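Local structure of probable transcriptional regulator phnF (Escherichia coli, 2FA1) at residues A[101-106]-A[127-132]; A[66-71]-A[144-149]; A[6-11]-A[151-156]. The protein is probably a GntR/HutC-family transcriptional regulator encoded in an operon for alkylphosphonate uptake and C-P lyase, this chain being its C-terminal effector-binding (UTRA) domain. All blocks are in the same frame, centred on the assembly; numbering follows the deposited sequence.

Contact 1. Residues A[101-106]-A[127-132]; sequences SQTRIS and LCVRTL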
# COMPACT_ATOMS: atom_id res chain seq x y z
N SER A 101 -4.69 -3.63 13.52
CA SER A 101 -6.11 -3.61 13.22
C SER A 101 -6.42 -2.95 11.91
O SER A 101 -7.32 -3.40 11.15
CB SER A 101 -6.99 -2.97 14.30
OG SER A 101 -6.78 -1.59 14.44
N GLN A 102 -5.73 -1.84 11.65
CA GLN A 102 -6.11 -1.07 10.47
C GLN A 102 -4.82 -0.54 9.86
O GLN A 102 -3.85 -0.29 10.57
CB GLN A 102 -6.91 0.16 10.94
CG GLN A 102 -8.22 -0.16 11.58
CD GLN A 102 -9.08 1.09 11.72
OE1 GLN A 102 -10.30 1.04 11.51
NE2 GLN A 102 -8.44 2.23 12.02
N THR A 103 -4.83 -0.41 8.51
CA THR A 103 -3.67 0.15 7.76
C THR A 103 -4.28 1.17 6.79
O THR A 103 -5.38 0.90 6.22
CB THR A 103 -2.90 -0.92 6.97
OG1 THR A 103 -2.45 -1.99 7.82
CG2 THR A 103 -1.65 -0.30 6.26
N ARG A 104 -3.62 2.34 6.64
CA ARG A 104 -4.01 3.29 5.57
C ARG A 104 -2.74 3.57 4.76
O ARG A 104 -1.73 3.91 5.38
CB ARG A 104 -4.57 4.54 6.10
CG ARG A 104 -6.01 4.34 6.66
CD ARG A 104 -6.65 5.76 6.90
NE ARG A 104 -8.08 5.58 6.94
CZ ARG A 104 -8.95 5.97 5.99
NH1 ARG A 104 -8.58 6.62 4.87
NH2 ARG A 104 -10.22 5.69 6.19
N ILE A 105 -2.79 3.48 3.43
CA ILE A 105 -1.62 3.73 2.60
C ILE A 105 -1.94 4.90 1.66
O ILE A 105 -2.97 4.91 0.98
CB ILE A 105 -1.31 2.50 1.77
CG1 ILE A 105 -1.09 1.36 2.77
CG2 ILE A 105 0.04 2.71 0.95
CD1 ILE A 105 -1.11 0.11 2.06
N SER A 106 -1.11 5.94 1.72
CA SER A 106 -1.27 7.03 0.75
C SER A 106 0.06 7.40 0.11
O SER A 106 1.10 6.95 0.53
CB SER A 106 -1.80 8.24 1.48
OG SER A 106 -0.94 8.65 2.53
N LEU A 127 5.77 7.36 0.15
CA LEU A 127 4.66 6.47 0.51
C LEU A 127 4.44 6.71 1.99
O LEU A 127 5.43 6.78 2.79
CB LEU A 127 5.03 5.00 0.32
CG LEU A 127 4.85 4.47 -1.11
CD1 LEU A 127 5.75 3.22 -1.51
CD2 LEU A 127 3.36 4.26 -1.35
N CYS A 128 3.18 6.89 2.40
CA CYS A 128 2.89 7.11 3.78
C CYS A 128 2.01 5.94 4.27
O CYS A 128 0.96 5.68 3.66
CB CYS A 128 2.18 8.41 3.95
SG CYS A 128 1.49 8.69 5.65
N VAL A 129 2.48 5.20 5.29
CA VAL A 129 1.75 3.99 5.74
C VAL A 129 1.41 4.26 7.21
O VAL A 129 2.31 4.51 8.06
CB VAL A 129 2.52 2.66 5.61
CG1 VAL A 129 1.68 1.54 6.14
CG2 VAL A 129 2.84 2.38 4.14
N ARG A 130 0.12 4.19 7.54
CA ARG A 130 -0.28 4.60 8.92
C ARG A 130 -1.01 3.39 9.46
O ARG A 130 -1.83 2.74 8.74
CB ARG A 130 -1.22 5.79 8.93
CG ARG A 130 -0.58 7.11 8.37
CD ARG A 130 -1.38 8.31 8.61
NE ARG A 130 -2.51 8.34 7.72
CZ ARG A 130 -3.78 8.61 8.08
NH1 ARG A 130 -4.11 8.91 9.31
NH2 ARG A 130 -4.72 8.63 7.13
N THR A 131 -0.65 2.99 10.68
CA THR A 131 -1.20 1.73 11.19
C THR A 131 -1.65 1.88 12.64
O THR A 131 -1.07 2.60 13.36
CB THR A 131 -0.19 0.56 11.08
OG1 THR A 131 0.91 0.71 11.97
CG2 THR A 131 0.46 0.44 9.67
N LEU A 132 -2.72 1.18 13.04
CA LEU A 132 -3.17 1.04 14.42
C LEU A 132 -2.95 -0.40 14.83
O LEU A 132 -3.30 -1.39 14.09
CB LEU A 132 -4.69 1.31 14.52
CG LEU A 132 -4.98 2.78 14.59
CD1 LEU A 132 -6.52 2.90 14.72
CD2 LEU A 132 -4.30 3.45 15.79
O HOH W 1 -1.80 7.08 4.82
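Strands 101-106 and 127-132 run antiparallel, at 167° between their directions, with Gln102, Arg104 and Ser106 facing Leu132, Arg130 and Cys128 as hydrogen-bonded pairs. At one end Leu132 O takes a short bond from Ser101 N (2.7 Å) and a weak one from Gln102 N, so two residues face one: a classic beta bulge. Arg104 and Arg130 leave their strands alike, CG beside the backbone N in both, and lie side by side on one face. Arg104 stays extended to NE, whereas Arg130 bends at chi3 (-75°), and the guanidinium planes end 42° apart. CD of Arg104 lies 3.5 Å from Arg130 NH2, and NE of Arg104 is 4.5 Å from that same NH2. On this face, too, Gln102 runs alongside Leu132, its NE2 3.4 Å from Leu132 CD1. Ser106 OG sits in the crowded position between N and the carbonyl carbon, 3.4 Å from Cys128 CB. A water bonded to Ser106 OG is also placed to donate to Cys128 O and accepts from Arg130 NE (3.2 Å), lying in plane at the edge of the guanidinium. On the other face the contacts across the strands are made by methyl groups: Thr103 CG2, anti to its backbone N, meets Val129 CG1 at 3.8 Å, and Ile105 CG2 is 4.3 Å from both Val129 CG2 and Leu127 CD2. Two like charges this close would be expected to repel, but Glu155 of the second subunit makes salt bridges to both arginines, so the pair probably depends on the dimer for its charge balance.

Contact 2. Residues A[66-71]-A[144-149]; sequences DHYFAD and YSVSLT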
# COMPACT_ATOMS: atom_id res chain seq x y z
N ASP A 66 7.25 7.45 12.91
CA ASP A 66 6.88 8.03 14.18
C ASP A 66 5.97 7.05 14.86
O ASP A 66 4.96 6.70 14.24
CB ASP A 66 6.24 9.39 13.97
CG ASP A 66 7.31 10.44 13.65
OD1 ASP A 66 8.14 10.76 14.50
OD2 ASP A 66 7.34 10.92 12.51
N HIS A 67 6.29 6.60 16.05
CA HIS A 67 5.46 5.58 16.74
C HIS A 67 4.92 6.27 18.04
O HIS A 67 5.68 6.88 18.77
CB HIS A 67 6.38 4.51 17.29
CG HIS A 67 7.18 3.82 16.25
ND1 HIS A 67 6.82 2.62 15.69
CD2 HIS A 67 8.40 4.12 15.79
CE1 HIS A 67 7.77 2.25 14.83
NE2 HIS A 67 8.75 3.13 14.88
N TYR A 68 3.61 6.11 18.33
CA TYR A 68 3.05 6.91 19.43
C TYR A 68 2.30 5.83 20.26
O TYR A 68 1.47 5.02 19.69
CB TYR A 68 1.99 7.85 18.90
CG TYR A 68 2.56 8.92 17.99
CD1 TYR A 68 3.18 10.01 18.50
CD2 TYR A 68 2.46 8.76 16.59
CE1 TYR A 68 3.70 10.98 17.66
CE2 TYR A 68 2.99 9.78 15.72
CZ TYR A 68 3.60 10.86 16.29
OH TYR A 68 4.15 11.85 15.43
N PHE A 69 2.69 5.69 21.52
CA PHE A 69 2.09 4.65 22.39
C PHE A 69 1.24 5.31 23.46
O PHE A 69 1.65 6.28 24.04
CB PHE A 69 3.20 3.85 23.11
CG PHE A 69 4.08 3.09 22.17
CD1 PHE A 69 3.77 1.73 21.93
CD2 PHE A 69 5.14 3.70 21.53
CE1 PHE A 69 4.60 0.99 21.04
CE2 PHE A 69 5.98 2.97 20.66
CZ PHE A 69 5.70 1.66 20.38
N ALA A 70 0.07 4.77 23.73
CA ALA A 70 -0.82 5.38 24.79
C ALA A 70 -0.48 4.97 26.21
O ALA A 70 -0.86 5.71 27.13
CB ALA A 70 -2.34 4.93 24.54
N ASP A 71 0.16 3.79 26.40
CA ASP A 71 0.36 3.29 27.75
C ASP A 71 1.66 3.79 28.31
O ASP A 71 2.75 3.26 27.95
CB ASP A 71 0.31 1.78 27.73
CG ASP A 71 0.31 1.19 29.13
OD1 ASP A 71 0.76 1.89 30.08
OD2 ASP A 71 -0.09 -0.01 29.24
N TYR A 144 0.04 3.85 17.48
CA TYR A 144 -0.31 4.43 16.17
C TYR A 144 1.07 4.73 15.55
O TYR A 144 1.88 5.41 16.23
CB TYR A 144 -0.98 5.74 16.42
CG TYR A 144 -1.21 6.61 15.22
CD1 TYR A 144 -1.73 6.03 14.03
CD2 TYR A 144 -0.96 7.96 15.26
CE1 TYR A 144 -2.06 6.88 12.86
CE2 TYR A 144 -1.24 8.79 14.09
CZ TYR A 144 -1.78 8.23 12.94
OH TYR A 144 -2.09 8.99 11.81
N SER A 145 1.27 4.30 14.28
CA SER A 145 2.59 4.61 13.69
C SER A 145 2.36 5.22 12.33
O SER A 145 1.41 4.85 11.62
CB SER A 145 3.45 3.39 13.60
OG SER A 145 3.05 2.52 12.60
N VAL A 146 3.27 6.11 11.94
CA VAL A 146 3.14 6.75 10.65
C VAL A 146 4.53 6.63 10.01
O VAL A 146 5.48 7.23 10.55
CB VAL A 146 2.87 8.24 10.84
CG1 VAL A 146 2.73 9.03 9.41
CG2 VAL A 146 1.65 8.51 11.80
N SER A 147 4.60 5.87 8.92
CA SER A 147 5.85 5.61 8.21
C SER A 147 5.88 6.51 7.00
O SER A 147 4.88 6.61 6.26
CB SER A 147 5.77 4.15 7.70
OG SER A 147 6.95 3.79 7.09
N LEU A 148 7.03 7.11 6.70
CA LEU A 148 7.18 7.90 5.46
C LEU A 148 8.44 7.34 4.80
O LEU A 148 9.49 7.24 5.43
CB LEU A 148 7.44 9.41 5.76
CG LEU A 148 6.31 10.10 6.51
CD1 LEU A 148 6.88 11.46 6.77
CD2 LEU A 148 5.19 10.13 5.58
N THR A 149 8.25 6.79 3.58
CA THR A 149 9.31 6.11 2.86
C THR A 149 9.50 6.67 1.49
O THR A 149 8.58 6.84 0.74
CB THR A 149 9.01 4.63 2.58
OG1 THR A 149 7.68 4.49 2.00
CG2 THR A 149 9.10 3.75 3.80
O HOH W 2 6.26 10.03 10.21
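Four backbone hydrogen bonds join strand 66-69 to strand 144-149, whose directions differ by 175°. Asp66 and Val146 exchange two, as do Tyr68 and Tyr144; Tyr68 N to Tyr144 O is short at 2.8 Å but bent, 140° at the hydrogen. Between these pairs His67 faces Ser145 as a non-hydrogen-bonded pair, and Ser145 CA approaches Asp66 O at 3.2 Å in a CA-H...O contact. Strands 60-69 and 143-150, to which the segments belong, are central neighbours in the antiparallel six-stranded sheet of this UTRA domain. Apolar packing falls on the face of Tyr68, Tyr144 and Val146. The tyrosines point the same way and meet through their CD2 atoms (3.8 Å), although CG is beside the backbone N in Tyr68 and anti to it in Tyr144 (chi1 170°). Val146 CG2 reaches the edge of the Tyr68 ring, 4.3 Å from CE2, and His50 stacks on that ring. Of the polar side chains, Asp66 is linked through a water, which donates to its OD2 (2.7 Å) and to Val146 O; its OD1 is held by His50 and Arg52. On the opposite face His67 ND1 bonds Glu143, and Ser145 OG, in the crowded chi1 position, bonds Thr131 OG1.

Contact 3. Residues A[6-11]-A[151-156]; sequences QARFSQ and ADMIEF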
# COMPACT_ATOMS: atom_id res chain seq x y z
N GLN A 6 9.63 -2.73 -8.51
CA GLN A 6 9.64 -1.39 -9.11
C GLN A 6 10.57 -0.45 -8.36
O GLN A 6 10.65 0.75 -8.67
CB GLN A 6 8.24 -0.73 -9.06
CG GLN A 6 7.18 -1.39 -9.91
CD GLN A 6 6.23 -0.39 -10.55
OE1 GLN A 6 5.75 -0.62 -11.68
NE2 GLN A 6 5.92 0.72 -9.83
N ALA A 7 11.21 -0.98 -7.32
CA ALA A 7 12.06 -0.18 -6.47
C ALA A 7 13.24 -1.01 -6.02
O ALA A 7 13.20 -2.25 -6.00
CB ALA A 7 11.27 0.41 -5.27
N ARG A 8 14.30 -0.29 -5.65
CA ARG A 8 15.55 -0.85 -5.15
C ARG A 8 15.31 -1.83 -4.03
O ARG A 8 15.82 -2.95 -4.10
CB ARG A 8 16.48 0.30 -4.70
CG ARG A 8 17.83 -0.09 -4.11
CD ARG A 8 18.88 -0.47 -5.16
NE ARG A 8 19.65 -1.58 -4.63
CZ ARG A 8 20.72 -1.46 -3.85
NH1 ARG A 8 21.26 -0.28 -3.57
NH2 ARG A 8 21.28 -2.56 -3.38
N PHE A 9 14.51 -1.46 -3.01
CA PHE A 9 14.30 -2.32 -1.82
C PHE A 9 12.83 -2.74 -1.68
O PHE A 9 11.99 -1.96 -2.05
CB PHE A 9 14.69 -1.54 -0.56
CG PHE A 9 16.16 -1.15 -0.53
CD1 PHE A 9 16.53 0.15 -0.81
CD2 PHE A 9 17.13 -2.11 -0.29
CE1 PHE A 9 17.89 0.54 -0.86
CE2 PHE A 9 18.51 -1.73 -0.30
CZ PHE A 9 18.87 -0.43 -0.55
N SER A 10 12.54 -3.92 -1.11
CA SER A 10 11.12 -4.37 -0.83
C SER A 10 10.91 -4.50 0.65
O SER A 10 11.79 -5.02 1.36
CB SER A 10 10.78 -5.75 -1.45
OG SER A 10 10.87 -5.73 -2.87
N GLN A 11 9.80 -3.98 1.19
CA GLN A 11 9.47 -4.15 2.61
C GLN A 11 8.08 -4.79 2.72
O GLN A 11 7.15 -4.37 2.07
CB GLN A 11 9.51 -2.83 3.45
CG GLN A 11 10.96 -2.29 3.91
CD GLN A 11 10.97 -0.85 4.55
OE1 GLN A 11 11.99 -0.41 5.14
NE2 GLN A 11 9.84 -0.13 4.47
N ALA A 151 9.58 6.88 -2.06
CA ALA A 151 8.99 5.97 -3.00
C ALA A 151 9.92 5.63 -4.15
O ALA A 151 9.68 4.63 -4.85
CB ALA A 151 7.71 6.57 -3.52
N ASP A 152 11.00 6.42 -4.34
CA ASP A 152 11.98 6.01 -5.32
C ASP A 152 12.89 4.85 -4.89
O ASP A 152 13.68 4.38 -5.74
CB ASP A 152 12.77 7.21 -5.87
CG ASP A 152 13.61 7.91 -4.82
OD1 ASP A 152 13.37 7.68 -3.64
OD2 ASP A 152 14.49 8.75 -5.16
N MET A 153 12.78 4.37 -3.65
CA MET A 153 13.70 3.39 -3.09
C MET A 153 13.03 2.17 -2.42
O MET A 153 13.62 1.11 -2.18
CB MET A 153 14.63 4.10 -2.10
CG MET A 153 15.50 5.16 -2.74
SD MET A 153 16.84 4.40 -3.70
CE MET A 153 17.34 3.28 -2.45
N ILE A 154 11.76 2.31 -2.10
CA ILE A 154 11.08 1.17 -1.43
C ILE A 154 9.70 0.91 -2.00
O ILE A 154 8.97 1.89 -2.21
CB ILE A 154 10.98 1.41 0.10
CG1 ILE A 154 12.31 1.24 0.85
CG2 ILE A 154 10.00 0.39 0.74
CD1 ILE A 154 12.30 1.87 2.27
N GLU A 155 9.40 -0.39 -2.28
CA GLU A 155 8.06 -0.86 -2.65
C GLU A 155 7.58 -1.82 -1.55
O GLU A 155 8.40 -2.50 -0.89
CB GLU A 155 8.16 -1.53 -4.05
CG GLU A 155 6.98 -2.46 -4.43
CD GLU A 155 7.05 -2.90 -5.89
OE1 GLU A 155 8.04 -3.59 -6.22
OE2 GLU A 155 6.12 -2.61 -6.71
N PHE A 156 6.28 -1.85 -1.29
CA PHE A 156 5.74 -2.73 -0.25
C PHE A 156 5.20 -3.96 -0.87
O PHE A 156 4.63 -3.91 -1.94
CB PHE A 156 4.63 -2.05 0.54
CG PHE A 156 5.15 -0.97 1.50
CD1 PHE A 156 5.63 -1.35 2.74
CD2 PHE A 156 5.08 0.39 1.15
CE1 PHE A 156 6.17 -0.34 3.63
CE2 PHE A 156 5.59 1.38 2.01
CZ PHE A 156 6.10 1.02 3.25
O HOH W 3 9.94 3.67 -7.70
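Three backbone hydrogen bonds join 9-11 to 153-156. Phe9 N gives its hydrogen to Met153 O (2.8 Å), Phe9 O accepts from Glu155 N, and Glu155 O accepts from Gln11 N (2.9 Å). The last two run nearly along their C=O axes, whereas Phe9 N stands 30° out of the carbonyl plane of Met153. Gln6 N is satisfied by a side chain: Glu155, with CG anti to its backbone N (chi1 162°) and extended beyond CG, brings OE1 within 2.9 Å, met from above the carboxylate plane. OE2 is 3.6 Å from Gln6 CG. Both oxygens also bind the second subunit, OE1 its Arg104 and OE2 its Arg130, so this buried carboxylate is probably kept ionised; Arg104 of that subunit also bonds Ser10 OG. Gln6 O and Ala151 O share a water. Ala7 N is buried without a partner, while Ala7 CB packs 3.6 Å from Glu155 N. Just before the strand, Met153, bent at chi2 and chi3, brings CE to the edge of the Phe9 ring, in the conformer described 3.2 Å from CE1. Arg8 CG lies over one face of that ring, offset toward its rim. On the other sheet face, Phe9 CB touches Ile154 CG1. Gln11, in the conformer described, crosses Ile154 and runs alongside Phe156, with NE2 3.8 Å from Phe156 CE1, while its OE1 is bonded by Arg55. Phe9 bonds Met153 through N and Glu155 through O, straddling Ile154, and Glu155 in turn bonds Phe9 and Gln11: with axes crossing at -33°, this is a twisted parallel beta pair, a two-stranded sheet joining the N- and C-terminal parts of the chain beside the dimer interface.

Overall arrangement
Contacts 1 and 2 belong to the six-stranded antiparallel sheet, their centres 10 Å apart. Strands 125-135 and 143-150, one from each contact, are neighbours there, joined by a probable bond from Ser147 N to Val129 O. Contact 3 is a separate parallel pair within the chain, 16 Å from contact 1 and 20 Å from contact 2, packing through Phe156 and Ile154 on Leu127, Val129 and Thr149. Along the chain the contacts are nested: contact 3 encloses contact 2, which encloses contact 1. Strand 98-109, outermost within the chain, pairs with a strand of the second subunit, as does Phe156, so contacts 1 and 3 tie the domain's sheet and termini into the dimer.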